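Local coordinates for MdbA (PDB 4Z7X), which is a thiol-disulfide oxidoreductase that probably forms disulfide bonds in proteins, a process linked to sortase-mediated pilus assembly in Actinomyces oris, at residues A[159-162]-A[163-166]. Sequence-based numbering, arbitrary orientation.
Sequences NVPK and EVSA
Val-160 and Val-164 meet through one methyl each, CG1 of Val-160 lying 3.7 Å from CG1 of Val-164, and the two side chains cross at about a right angle. In Val-160 this methyl stands anti to the backbone N (chi1 168°), which carries it over to the first turn of the next helix, where it also lies 3.8 Å from CB of Val-164. The other branch of Val-164, CG2, lies 4.1 Å from CB of Pro-161, a looser contact. Val-164 thus touches both Val-160 and Pro-161, a different methyl for each.

Pro-161 is the N-cap of helix 162-165, in the helical region that this thioredoxin-family chain places between strands 91-96 and 198-201. Its carbonyl O opens the helical bonding by accepting twice. Ser-165 N, 3.1 Å from Pro-161 O, makes the i to i+4 bond almost in line with C=O (C=O...N 163°). Val-164 N makes the i to i+3 bond and is nearer to Pro-161 O, at 2.9 Å. It sits well above the carbonyl plane, however, and its N-H...O angle is a bent 136°. Ala-166 N continues the pattern to Lys-162 O at 3.0 Å. A water bridges Lys-162 O and Ser-165 OG: it donates to the former and hydrogen-bonds the latter, its oxygen 2.8 Å from OG of Ser-165. That OG, lying between its own backbone N and carbonyl carbon, faces the side where the water sits by Lys-162 O.

Helix 148-157 ends in a Schellman motif, with Asn-159 at positive phi as its C-prime residue, and the loop after it leads to helix 162-165. Val-160 and Ser-165 both touch Ala-155 of helix 148-157, while Val-164 packs on Val-114 and Glu-118 of helix 103-118.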
loop_
_atom_site.group_PDB
_atom_site.type_symbol
_atom_site.label_atom_id
_atom_site.label_comp_id
_atom_site.label_asym_id
_atom_site.label_seq_id
_atom_site.Cartn_x
_atom_site.Cartn_y
_atom_site.Cartn_z
ATOM N N ASN A 159 -9.638 11.991 -7.993
ATOM C CA ASN A 159 -10.679 12.791 -7.349
ATOM C C ASN A 159 -10.611 12.809 -5.812
ATOM O O ASN A 159 -11.638 12.864 -5.111
ATOM C CB ASN A 159 -12.049 12.377 -7.875
ATOM C CG ASN A 159 -12.127 12.476 -9.381
ATOM O OD1 ASN A 159 -11.883 13.565 -9.986
ATOM N ND2 ASN A 159 -12.409 11.362 -10.003
ATOM N N VAL A 160 -9.377 12.885 -5.289
ATOM C CA VAL A 160 -9.192 13.355 -3.943
ATOM C C VAL A 160 -9.707 14.813 -3.901
ATOM O O VAL A 160 -9.449 15.582 -4.819
ATOM C CB VAL A 160 -7.710 13.285 -3.563
ATOM C CG1 VAL A 160 -7.403 14.026 -2.269
ATOM C CG2 VAL A 160 -7.204 11.855 -3.489
ATOM N N PRO A 161 -10.453 15.197 -2.859
ATOM C CA PRO A 161 -10.893 16.581 -2.770
ATOM C C PRO A 161 -9.733 17.585 -2.778
ATOM O O PRO A 161 -8.674 17.325 -2.179
ATOM C CB PRO A 161 -11.657 16.620 -1.447
ATOM C CG PRO A 161 -12.147 15.216 -1.251
ATOM C CD PRO A 161 -10.954 14.409 -1.720
ATOM N N LYS A 162 -9.924 18.731 -3.443
ATOM C CA LYS A 162 -8.875 19.732 -3.535
ATOM C C LYS A 162 -8.408 20.189 -2.148
ATOM O O LYS A 162 -7.222 20.432 -1.952
ATOM C CB LYS A 162 -9.353 20.963 -4.325
ATOM C CG LYS A 162 -9.518 20.788 -5.808
ATOM C CD LYS A 162 -10.045 22.109 -6.377
ATOM C CE LYS A 162 -10.063 22.118 -7.887
ATOM N NZ LYS A 162 -10.664 20.857 -8.362
ATOM N N GLU A 163 -9.330 20.302 -1.184
ATOM C CA GLU A 163 -8.954 20.751 0.156
ATOM C C GLU A 163 -8.012 19.765 0.838
ATOM O O GLU A 163 -7.217 20.129 1.690
ATOM C CB GLU A 163 -10.138 21.068 1.030
ATOM C CG GLU A 163 -11.098 19.986 1.336
ATOM C CD GLU A 163 -11.967 20.258 2.571
ATOM O OE1 GLU A 163 -12.656 19.305 2.969
ATOM O OE2 GLU A 163 -11.975 21.385 3.140
ATOM N N VAL A 164 -8.062 18.525 0.420
ATOM C CA VAL A 164 -7.166 17.502 0.948
ATOM C C VAL A 164 -5.795 17.514 0.270
ATOM O O VAL A 164 -4.750 17.516 0.952
ATOM C CB VAL A 164 -7.835 16.099 0.844
ATOM C CG1 VAL A 164 -6.887 14.977 1.297
ATOM C CG2 VAL A 164 -9.096 16.095 1.704
ATOM N N SER A 165 -5.781 17.497 -1.064
ATOM C CA SER A 165 -4.505 17.495 -1.763
ATOM C C SER A 165 -3.714 18.792 -1.503
ATOM O O SER A 165 -2.490 18.778 -1.551
ATOM C CB SER A 165 -4.678 17.209 -3.235
ATOM O OG SER A 165 -5.404 18.249 -3.840
ATOM N N ALA A 166 -4.420 19.889 -1.172
ATOM C CA ALA A 166 -3.764 21.147 -0.804
ATOM C C ALA A 166 -2.883 21.031 0.415
ATOM O O ALA A 166 -2.022 21.873 0.603
ATOM C CB ALA A 166 -4.803 22.269 -0.621
HETATM O O HOH W 1 -4.895 20.933 -4.230
#